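PDB 5HQA: alpha-glucosidase from Pseudoalteromonas sp. K8, which hydrolyses alpha-glucosidic bonds as a member of glycoside hydrolase family 97, with activity enhanced by chloride. Local coordinates for residues A[324-329]-A[395-400]; A[355-360]-A[364-369]; A[387-392]-A[417-422]. All coordinates share one frame; numbering follows the deposited sequence.

In the fold
All three contacts belong to the TIM-barrel domain but at different depths. Contact 1 is a single salt bridge at the surface, between a loop after strand 307-310 and the outlying strand 396-399. Contacts 2 and 3 are buried and tie the neighbouring barrel strands 352-358 and 384-388 to helices, contact 2 through one tyrosine, contact 3 through a pair of them; both touch acarbose. Contact 2 relies on a direct tyrosine-histidine hydrogen bond, contact 3 on an edge-to-face ring pair and a bridging water. The hydrogen bond of T359 OG1 with G388 O and the salt bridge of R367 with E418 join these two, while I399 N bonds to S364 OG, linking contact 1 to helix 363-379.

Contact 1. Residues A[324-329]-A[395-400]; sequences NGDVFS and NIKRID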
loop_
_atom_site.group_PDB
_atom_site.type_symbol
_atom_site.label_atom_id
_atom_site.label_comp_id
_atom_site.label_asym_id
_atom_site.label_seq_id
_atom_site.Cartn_x
_atom_site.Cartn_y
_atom_site.Cartn_z
ATOM N N ASN A 324 -5.719 22.432 13.326
ATOM C CA ASN A 324 -6.337 23.440 12.477
ATOM C C ASN A 324 -7.286 22.852 11.438
ATOM O O ASN A 324 -7.609 23.533 10.458
ATOM C CB ASN A 324 -5.256 24.276 11.788
ATOM C CG ASN A 324 -4.480 25.135 12.761
ATOM O OD1 ASN A 324 -4.853 25.260 13.927
ATOM N ND2 ASN A 324 -3.403 25.747 12.283
ATOM N N GLY A 325 -7.757 21.615 11.638
ATOM C CA GLY A 325 -8.618 20.990 10.642
ATOM C C GLY A 325 -9.851 21.805 10.292
ATOM O O GLY A 325 -10.328 21.753 9.157
ATOM N N ASP A 326 -10.372 22.583 11.248
ATOM C CA ASP A 326 -11.565 23.381 10.988
ATOM C C ASP A 326 -11.298 24.570 10.074
ATOM O O ASP A 326 -12.242 25.075 9.457
ATOM C CB ASP A 326 -12.167 23.927 12.290
ATOM C CG ASP A 326 -12.695 22.841 13.213
ATOM O OD1 ASP A 326 -12.664 21.633 12.863
ATOM O OD2 ASP A 326 -13.158 23.214 14.311
ATOM N N VAL A 327 -10.059 25.057 9.994
ATOM C CA VAL A 327 -9.800 26.361 9.383
ATOM C C VAL A 327 -9.005 26.294 8.090
ATOM O O VAL A 327 -8.815 27.344 7.457
ATOM C CB VAL A 327 -9.099 27.318 10.370
ATOM C CG1 VAL A 327 -9.999 27.575 11.563
ATOM C CG2 VAL A 327 -7.753 26.754 10.805
ATOM N N PHE A 328 -8.523 25.120 7.681
ATOM C CA PHE A 328 -7.840 25.006 6.396
ATOM C C PHE A 328 -8.733 25.508 5.269
ATOM O O PHE A 328 -9.910 25.143 5.183
ATOM C CB PHE A 328 -7.456 23.551 6.122
ATOM C CG PHE A 328 -6.206 23.106 6.810
ATOM C CD1 PHE A 328 -5.028 23.825 6.673
ATOM C CD2 PHE A 328 -6.205 21.957 7.586
ATOM C CE1 PHE A 328 -3.860 23.406 7.302
ATOM C CE2 PHE A 328 -5.049 21.529 8.221
ATOM C CZ PHE A 328 -3.871 22.256 8.082
ATOM N N SER A 329 -8.174 26.354 4.409
ATOM C CA SER A 329 -8.774 26.665 3.120
ATOM C C SER A 329 -8.103 25.815 2.053
ATOM O O SER A 329 -6.878 25.649 2.056
ATOM C CB SER A 329 -8.616 28.148 2.771
ATOM O OG SER A 329 -9.031 28.406 1.437
ATOM N N ASN A 395 -10.392 9.421 15.474
ATOM C CA ASN A 395 -10.648 10.849 15.661
ATOM C C ASN A 395 -10.759 11.621 14.348
ATOM O O ASN A 395 -10.514 12.831 14.312
ATOM C CB ASN A 395 -9.583 11.469 16.562
ATOM C CG ASN A 395 -9.838 11.173 18.014
ATOM O OD1 ASN A 395 -10.579 11.892 18.672
ATOM N ND2 ASN A 395 -9.272 10.079 18.512
ATOM N N ILE A 396 -11.144 10.949 13.260
ATOM C CA ILE A 396 -11.715 11.678 12.136
ATOM C C ILE A 396 -12.880 12.512 12.661
ATOM O O ILE A 396 -13.694 12.034 13.457
ATOM C CB ILE A 396 -12.183 10.701 11.040
ATOM C CG1 ILE A 396 -10.988 10.039 10.339
ATOM C CG2 ILE A 396 -13.102 11.413 10.031
ATOM C CD1 ILE A 396 -10.191 10.989 9.447
ATOM N N LYS A 397 -12.963 13.764 12.228
ATOM C CA LYS A 397 -14.062 14.639 12.609
ATOM C C LYS A 397 -14.978 14.850 11.411
ATOM O O LYS A 397 -14.521 15.277 10.341
ATOM C CB LYS A 397 -13.539 15.981 13.118
ATOM C CG LYS A 397 -14.636 16.973 13.489
ATOM C CD LYS A 397 -14.011 18.289 13.950
ATOM C CE LYS A 397 -15.058 19.334 14.223
ATOM N NZ LYS A 397 -14.448 20.565 14.789
ATOM N N ARG A 398 -16.265 14.545 11.585
ATOM C CA ARG A 398 -17.287 14.920 10.615
ATOM C C ARG A 398 -18.384 15.698 11.326
ATOM O O ARG A 398 -18.564 15.592 12.541
ATOM C CB ARG A 398 -17.887 13.703 9.902
ATOM C CG ARG A 398 -18.748 12.834 10.799
ATOM C CD ARG A 398 -19.292 11.623 10.053
ATOM N NE ARG A 398 -20.116 10.795 10.926
ATOM C CZ ARG A 398 -21.445 10.838 10.957
ATOM N NH1 ARG A 398 -22.109 10.048 11.791
ATOM N NH2 ARG A 398 -22.106 11.662 10.150
ATOM N N ILE A 399 -19.104 16.503 10.550
ATOM C CA ILE A 399 -20.271 17.232 11.029
ATOM C C ILE A 399 -21.489 16.550 10.429
ATOM O O ILE A 399 -21.597 16.444 9.201
ATOM C CB ILE A 399 -20.217 18.714 10.634
ATOM C CG1 ILE A 399 -18.908 19.350 11.102
ATOM C CG2 ILE A 399 -21.399 19.451 11.218
ATOM C CD1 ILE A 399 -18.738 19.369 12.603
ATOM N N ASP A 400 -22.406 16.084 11.277
ATOM C CA ASP A 400 -23.540 15.341 10.741
ATOM C C ASP A 400 -24.616 16.301 10.232
ATOM O O ASP A 400 -24.471 17.526 10.285
ATOM C CB ASP A 400 -24.071 14.329 11.767
ATOM C CG ASP A 400 -24.859 14.951 12.933
ATOM O OD1 ASP A 400 -25.243 16.146 12.928
ATOM O OD2 ASP A 400 -25.119 14.179 13.883
#
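K397 and D326 form a salt bridge on the surface of the TIM-barrel domain, joining the outlying antiparallel pair of strands 396-399 and 405-408 to the loop that follows barrel strand 307-310. NZ of K397 lies 2.8 Å from OD1 of D326, on the syn lone pair of that oxygen, whereas its second bond, to OD2 of D326, is weak at 3.0 Å. The ammonium is therefore forked between the two oxygens, but unequally. The side chains cross at about a right angle. Lysine suits the place through its length: CG is anti to the backbone N (chi1 178°) and every later torsion is also near 180°, which lets the extended chain span the distance from strand to loop. Aspartate suits the loop because its carboxylate can take several donors. OD1 also accepts from ND2 of N362, its stronger polar partner, and this added grip probably limits the turning of the carboxylate. Behind the lysine, backbone bonds of K397 join strand 396-399 to G361 in the loop before helix 363-379 and to V363, its first residue. On the loop side, the turn carrying D326 is closed by V327 N, which donates to O of N324 at 2.9 Å.

Contact 2. Residues A[355-360]-A[364-369]; sequences GHHETS and SNYRKQ. With AC1 (4,6-dideoxy-4-{[(1S,4R,5S,6S)-4,5,6-trihydroxy-3-(hydroxymethyl)cyclohex-2-en-1-yl]amino}-alpha-D-glucopyranose), chain B.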
loop_
_atom_site.group_PDB
_atom_site.type_symbol
_atom_site.label_atom_id
_atom_site.label_comp_id
_atom_site.label_asym_id
_atom_site.label_seq_id
_atom_site.Cartn_x
_atom_site.Cartn_y
_atom_site.Cartn_z
ATOM N N GLY A 355 -0.388 19.043 -6.115
ATOM C CA GLY A 355 -1.217 19.682 -5.114
ATOM C C GLY A 355 -1.174 18.958 -3.777
ATOM O O GLY A 355 -0.680 17.835 -3.656
ATOM N N HIS A 356 -1.706 19.624 -2.754
ATOM C CA HIS A 356 -1.653 19.081 -1.400
ATOM C C HIS A 356 -2.872 19.547 -0.629
ATOM O O HIS A 356 -3.106 20.755 -0.515
ATOM C CB HIS A 356 -0.381 19.507 -0.666
ATOM C CG HIS A 356 -0.227 18.852 0.669
ATOM N ND1 HIS A 356 -0.044 19.566 1.835
ATOM C CD2 HIS A 356 -0.252 17.545 1.025
ATOM C CE1 HIS A 356 0.054 18.724 2.851
ATOM N NE2 HIS A 356 -0.067 17.491 2.387
ATOM N N HIS A 357 -3.622 18.588 -0.084
ATOM C CA HIS A 357 -4.839 18.829 0.689
ATOM C C HIS A 357 -4.695 18.084 2.013
ATOM O O HIS A 357 -5.104 16.927 2.106
ATOM C CB HIS A 357 -6.084 18.346 -0.058
ATOM C CG HIS A 357 -6.436 19.162 -1.261
ATOM N ND1 HIS A 357 -7.317 18.717 -2.218
ATOM C CD2 HIS A 357 -6.037 20.394 -1.659
ATOM C CE1 HIS A 357 -7.444 19.635 -3.161
ATOM N NE2 HIS A 357 -6.679 20.665 -2.844
ATOM N N GLU A 358 -4.119 18.730 3.028
ATOM C CA GLU A 358 -4.126 18.178 4.379
ATOM C C GLU A 358 -5.395 18.621 5.100
ATOM O O GLU A 358 -5.716 19.814 5.123
ATOM C CB GLU A 358 -2.894 18.628 5.168
ATOM C CG GLU A 358 -2.917 18.199 6.642
ATOM C CD GLU A 358 -2.948 16.680 6.817
ATOM O OE1 GLU A 358 -2.019 15.993 6.334
ATOM O OE2 GLU A 358 -3.909 16.160 7.432
ATOM N N THR A 359 -6.107 17.665 5.697
ATOM C CA THR A 359 -7.351 17.967 6.390
ATOM C C THR A 359 -7.198 18.062 7.900
ATOM O O THR A 359 -8.111 18.567 8.563
ATOM C CB THR A 359 -8.403 16.898 6.091
ATOM O OG1 THR A 359 -7.989 15.660 6.685
ATOM C CG2 THR A 359 -8.572 16.711 4.581
ATOM N N SER A 360 -6.086 17.572 8.454
ATOM C CA SER A 360 -5.946 17.372 9.901
ATOM C C SER A 360 -7.184 16.696 10.486
ATOM O O SER A 360 -7.634 17.014 11.589
ATOM C CB SER A 360 -5.649 18.684 10.625
ATOM O OG SER A 360 -4.318 19.086 10.373
ATOM N N SER A 364 -15.281 17.062 6.890
ATOM C CA SER A 364 -16.417 17.857 6.439
ATOM C C SER A 364 -15.967 19.210 5.914
ATOM O O SER A 364 -16.506 19.701 4.919
ATOM C CB SER A 364 -17.423 18.033 7.576
ATOM O OG SER A 364 -17.992 16.781 7.925
ATOM N N ASN A 365 -14.977 19.822 6.572
ATOM C CA ASN A 365 -14.401 21.062 6.064
ATOM C C ASN A 365 -13.761 20.853 4.699
ATOM O O ASN A 365 -13.809 21.740 3.840
ATOM C CB ASN A 365 -13.375 21.610 7.057
ATOM C CG ASN A 365 -12.704 22.877 6.559
ATOM O OD1 ASN A 365 -13.369 23.875 6.289
ATOM N ND2 ASN A 365 -11.380 22.848 6.441
ATOM N N TYR A 366 -13.147 19.689 4.482
ATOM C CA TYR A 366 -12.593 19.381 3.165
ATOM C C TYR A 366 -13.706 19.134 2.156
ATOM O O TYR A 366 -13.688 19.678 1.047
ATOM C CB TYR A 366 -11.681 18.160 3.267
ATOM C CG TYR A 366 -10.940 17.773 1.999
ATOM C CD1 TYR A 366 -10.557 18.723 1.055
ATOM C CD2 TYR A 366 -10.607 16.442 1.760
ATOM C CE1 TYR A 366 -9.861 18.352 -0.101
ATOM C CE2 TYR A 366 -9.913 16.064 0.621
ATOM C CZ TYR A 366 -9.542 17.018 -0.300
ATOM O OH TYR A 366 -8.865 16.616 -1.426
ATOM N N ARG A 367 -14.691 18.317 2.535
ATOM C CA ARG A 367 -15.765 17.956 1.614
ATOM C C ARG A 367 -16.490 19.191 1.091
ATOM O O ARG A 367 -16.814 19.273 -0.102
ATOM C CB ARG A 367 -16.739 17.005 2.316
ATOM C CG ARG A 367 -18.080 16.850 1.627
ATOM C CD ARG A 367 -18.000 15.901 0.456
ATOM N NE ARG A 367 -17.993 14.510 0.893
ATOM C CZ ARG A 367 -18.818 13.569 0.445
ATOM N NH1 ARG A 367 -19.729 13.848 -0.468
ATOM N NH2 ARG A 367 -18.711 12.337 0.906
ATOM N N LYS A 368 -16.738 20.177 1.959
ATOM C CA LYS A 368 -17.491 21.337 1.505
ATOM C C LYS A 368 -16.703 22.181 0.517
ATOM O O LYS A 368 -17.313 22.876 -0.300
ATOM C CB LYS A 368 -17.956 22.183 2.695
ATOM C CG LYS A 368 -16.915 23.082 3.319
ATOM C CD LYS A 368 -17.422 23.639 4.661
ATOM C CE LYS A 368 -16.336 24.432 5.406
ATOM N NZ LYS A 368 -16.409 24.274 6.900
ATOM N N GLN A 369 -15.371 22.110 0.541
ATOM C CA GLN A 369 -14.532 22.893 -0.364
ATOM C C GLN A 369 -13.991 22.077 -1.528
ATOM O O GLN A 369 -13.319 22.633 -2.402
ATOM C CB GLN A 369 -13.351 23.502 0.393
ATOM C CG GLN A 369 -13.711 24.339 1.589
ATOM C CD GLN A 369 -12.473 24.888 2.261
ATOM O OE1 GLN A 369 -11.679 25.602 1.636
ATOM N NE2 GLN A 369 -12.282 24.541 3.533
HETATM C C1 AC1 B . 1.754 12.856 12.799
HETATM O O2 AC1 B . 1.028 10.577 12.697
HETATM C C2 AC1 B . 1.120 11.785 11.924
HETATM C C4A AC1 B . 2.983 15.304 5.464
HETATM C C3 AC1 B . 1.901 11.570 10.654
HETATM O O3 AC1 B . 1.319 10.503 9.884
HETATM C C4 AC1 B . 1.963 12.854 9.870
HETATM N N4A AC1 B . 2.460 12.674 8.469
HETATM C C5 AC1 B . 2.921 13.669 10.725
HETATM O O5 AC1 B . 2.216 14.029 11.985
HETATM C C6 AC1 B . 3.426 14.924 10.084
HETATM C C1B AC1 B . 1.616 13.332 7.408
HETATM C C2B AC1 B . 2.229 12.982 5.896
HETATM O O2B AC1 B . 2.424 11.569 5.827
HETATM C C3B AC1 B . 3.388 13.730 5.628
HETATM O O3B AC1 B . 4.057 13.326 4.407
HETATM O O4 AC1 B . 4.147 16.095 5.325
HETATM C C5B AC1 B . 2.193 15.802 6.566
HETATM C C7B AC1 B . 1.462 14.740 7.558
HETATM C C6B AC1 B . 1.585 17.206 6.413
HETATM O O6B AC1 B . 0.529 17.115 5.508
#
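The phenol oxygen of Y366 has two partners, ND1 of H357 on the strand, 2.7 Å from OH, and ND2 of N422 on helix 413-428. The bond to ND1 reaches both rings at the edge, near their planes, with the planes turned 69° apart. Y366 stands on helix 363-379 with CG anti to the backbone N (chi1 -176°), a setting that carries the ring across to strand 352-358 of the beta-alpha-beta unit. Nearer the ring's root, the methyl CG2 of T359 packs 3.5 Å from CD2 of Y366, while OG1 of T359 bonds to O of G388; threonine thus serves an apolar and a polar neighbour at once. With a phenylalanine in place of Y366, ND1 of H357 and the amide of N422 would probably be left in the interior without the hydroxyl they share. Along the strand the side chains alternate: the CB of E358 is directed away from the helix, and its OE1 accepts from O6B of AC1 at 2.9 Å. The same hydroxyl meets the edge of the H356 ring. OE2 accepts from S360 N on its anti lone pair; V390 N also bonds to OE2. The Y366, H357 and T359 contacts thus join helix to strand, while two backbone N-H groups bond OE2, which is likely to hold the carboxylate so that OE1 faces O6B of AC1.

Contact 3. Residues A[387-392]-A[417-422]; sequences TGYVAD and NEYLHN. With AC1 (4,6-dideoxy-4-{[(1S,4R,5S,6S)-4,5,6-trihydroxy-3-(hydroxymethyl)cyclohex-2-en-1-yl]amino}-alpha-D-glucopyranose), chain B.
Just past the C-terminal end of barrel strand 384-388, the end at which TIM barrels carry their active sites, Y389 packs against Y419 of helix 413-428, edge to face. The edge of Y419 is turned to the face of Y389, with centroids 5.0 Å apart and planes at 73°. CE1 of Y419 sits over one face of the Y389 ring, displaced toward its rim, and is 3.6 Å from CE1 of Y389. Both residues are tyrosines with good reason, since each ring fills the buried interface while its hydroxyl finds a polar partner beyond it. The calcium ligand E437 is bonded twice, its backbone O to OH of Y419 and its OE1 to N of Y389, which links this loop and helix to the calcium site; OH of Y389 meets a water at 2.9 Å.

That water is the polar centre of the contact. It donates to OD1 of N422 at 2.8 Å and is also hydrogen-bonded to OG1 of T387, so three side chains from strand, loop and helix share one water among buried side chains. Asparagine fits because its amide has two different ends: OD1 takes the water, while ND2 turns to OH of Y366. N422 swings its amide out from the helix (chi1 180°), which brings OD1 to 3.7 Å from the methyl CG2 of T387.

Next to Y389, V390 lines the sugar pocket, its CG2 3.5 Å from C7B of AC1, an apolar wall against the ring of the inhibitor. Backbone bonds of T387 with N434 and H436 join strand 384-388 to strand 432-435 and the residue just past it, and helix 413-428 lies beside helix 363-379, with N422 packing on M370 and F374.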
loop_
_atom_site.group_PDB
_atom_site.type_symbol
_atom_site.label_atom_id
_atom_site.label_comp_id
_atom_site.label_asym_id
_atom_site.label_seq_id
_atom_site.Cartn_x
_atom_site.Cartn_y
_atom_site.Cartn_z
ATOM N N THR A 387 -3.238 13.914 -0.574
ATOM C CA THR A 387 -4.202 14.219 0.477
ATOM C C THR A 387 -3.691 13.710 1.818
ATOM O O THR A 387 -2.782 12.878 1.891
ATOM C CB THR A 387 -5.569 13.600 0.173
ATOM O OG1 THR A 387 -5.433 12.175 0.063
ATOM C CG2 THR A 387 -6.144 14.174 -1.137
ATOM N N GLY A 388 -4.274 14.227 2.888
ATOM C CA GLY A 388 -3.809 13.891 4.221
ATOM C C GLY A 388 -4.942 13.949 5.214
ATOM O O GLY A 388 -5.848 14.776 5.097
ATOM N N TYR A 389 -4.889 13.058 6.206
ATOM C CA TYR A 389 -5.958 12.933 7.193
ATOM C C TYR A 389 -5.350 12.777 8.590
ATOM O O TYR A 389 -5.628 11.828 9.319
ATOM C CB TYR A 389 -6.875 11.759 6.835
ATOM C CG TYR A 389 -7.532 11.929 5.472
ATOM C CD1 TYR A 389 -6.848 11.611 4.303
ATOM C CD2 TYR A 389 -8.826 12.427 5.359
ATOM C CE1 TYR A 389 -7.429 11.794 3.055
ATOM C CE2 TYR A 389 -9.424 12.608 4.108
ATOM C CZ TYR A 389 -8.717 12.285 2.963
ATOM O OH TYR A 389 -9.296 12.449 1.716
ATOM N N VAL A 390 -4.503 13.727 8.988
ATOM C CA VAL A 390 -3.752 13.570 10.235
ATOM C C VAL A 390 -4.692 13.768 11.426
ATOM O O VAL A 390 -5.190 14.868 11.672
ATOM C CB VAL A 390 -2.558 14.529 10.304
ATOM C CG1 VAL A 390 -1.892 14.436 11.682
ATOM C CG2 VAL A 390 -1.557 14.172 9.226
ATOM N N ALA A 391 -4.928 12.691 12.169
ATOM C CA ALA A 391 -5.666 12.681 13.426
ATOM C C ALA A 391 -5.432 11.316 14.058
ATOM O O ALA A 391 -5.159 10.338 13.353
ATOM C CB ALA A 391 -7.170 12.928 13.219
ATOM N N ASP A 392 -5.536 11.257 15.383
ATOM C CA ASP A 392 -5.351 9.982 16.063
ATOM C C ASP A 392 -6.419 8.982 15.631
ATOM O O ASP A 392 -7.483 9.348 15.119
ATOM C CB ASP A 392 -5.416 10.163 17.577
ATOM C CG ASP A 392 -4.170 10.822 18.147
ATOM O OD1 ASP A 392 -3.255 11.203 17.366
ATOM O OD2 ASP A 392 -4.119 10.964 19.391
ATOM N N ASN A 417 -16.127 5.211 2.280
ATOM C CA ASN A 417 -16.891 5.920 1.260
ATOM C C ASN A 417 -16.356 7.329 1.024
ATOM O O ASN A 417 -16.392 7.826 -0.112
ATOM C CB ASN A 417 -18.367 5.969 1.659
ATOM C CG ASN A 417 -19.042 4.613 1.533
ATOM O OD1 ASN A 417 -18.565 3.749 0.792
ATOM N ND2 ASN A 417 -20.148 4.415 2.258
ATOM N N GLU A 418 -15.860 7.980 2.078
ATOM C CA GLU A 418 -15.318 9.327 1.953
ATOM C C GLU A 418 -14.076 9.347 1.065
ATOM O O GLU A 418 -13.922 10.238 0.219
ATOM C CB GLU A 418 -15.014 9.873 3.350
ATOM C CG GLU A 418 -14.860 11.373 3.424
ATOM C CD GLU A 418 -16.153 12.133 3.146
ATOM O OE1 GLU A 418 -17.257 11.631 3.462
ATOM O OE2 GLU A 418 -16.049 13.248 2.595
ATOM N N TYR A 419 -13.178 8.371 1.235
ATOM C CA TYR A 419 -11.990 8.318 0.386
ATOM C C TYR A 419 -12.373 8.135 -1.074
ATOM O O TYR A 419 -11.829 8.800 -1.963
ATOM C CB TYR A 419 -11.067 7.173 0.807
ATOM C CG TYR A 419 -10.345 7.333 2.122
ATOM C CD1 TYR A 419 -9.386 8.332 2.303
ATOM C CD2 TYR A 419 -10.587 6.449 3.174
ATOM C CE1 TYR A 419 -8.706 8.454 3.517
ATOM C CE2 TYR A 419 -9.919 6.560 4.384
ATOM C CZ TYR A 419 -8.985 7.566 4.549
ATOM O OH TYR A 419 -8.311 7.669 5.743
ATOM N N LEU A 420 -13.287 7.198 -1.347
ATOM C CA LEU A 420 -13.632 6.915 -2.734
ATOM C C LEU A 420 -14.341 8.099 -3.379
ATOM O O LEU A 420 -14.144 8.361 -4.568
ATOM C CB LEU A 420 -14.484 5.646 -2.824
ATOM C CG LEU A 420 -14.727 5.180 -4.264
ATOM C CD1 LEU A 420 -13.405 4.936 -4.977
ATOM C CD2 LEU A 420 -15.607 3.940 -4.315
ATOM N N HIS A 421 -15.142 8.844 -2.614
ATOM C CA HIS A 421 -15.746 10.048 -3.170
ATOM C C HIS A 421 -14.676 11.017 -3.649
ATOM O O HIS A 421 -14.784 11.584 -4.742
ATOM C CB HIS A 421 -16.638 10.735 -2.141
ATOM C CG HIS A 421 -17.008 12.133 -2.528
ATOM N ND1 HIS A 421 -17.909 12.411 -3.533
ATOM C CD2 HIS A 421 -16.563 13.331 -2.078
ATOM C CE1 HIS A 421 -18.021 13.721 -3.672
ATOM N NE2 HIS A 421 -17.218 14.303 -2.800
ATOM N N ASN A 422 -13.637 11.211 -2.835
ATOM C CA ASN A 422 -12.530 12.098 -3.190
ATOM C C ASN A 422 -11.850 11.636 -4.478
ATOM O O ASN A 422 -11.591 12.439 -5.388
ATOM C CB ASN A 422 -11.547 12.144 -2.012
ATOM C CG ASN A 422 -10.348 13.035 -2.266
ATOM O OD1 ASN A 422 -9.226 12.549 -2.405
ATOM N ND2 ASN A 422 -10.571 14.345 -2.296
HETATM C C1 AC1 B . 1.754 12.856 12.799
HETATM O O2 AC1 B . 1.028 10.577 12.697
HETATM C C2 AC1 B . 1.120 11.785 11.924
HETATM C C4A AC1 B . 2.983 15.304 5.464
HETATM C C3 AC1 B . 1.901 11.570 10.654
HETATM O O3 AC1 B . 1.319 10.503 9.884
HETATM C C4 AC1 B . 1.963 12.854 9.870
HETATM N N4A AC1 B . 2.460 12.674 8.469
HETATM C C5 AC1 B . 2.921 13.669 10.725
HETATM O O5 AC1 B . 2.216 14.029 11.985
HETATM C C6 AC1 B . 3.426 14.924 10.084
HETATM C C1B AC1 B . 1.616 13.332 7.408
HETATM C C2B AC1 B . 2.229 12.982 5.896
HETATM O O2B AC1 B . 2.424 11.569 5.827
HETATM C C3B AC1 B . 3.388 13.730 5.628
HETATM O O3B AC1 B . 4.057 13.326 4.407
HETATM O O4 AC1 B . 4.147 16.095 5.325
HETATM C C5B AC1 B . 2.193 15.802 6.566
HETATM C C7B AC1 B . 1.462 14.740 7.558
HETATM C C6B AC1 B . 1.585 17.206 6.413
HETATM O O6B AC1 B . 0.529 17.115 5.508
HETATM O O HOH W 1 -7.960 11.038 -0.428
#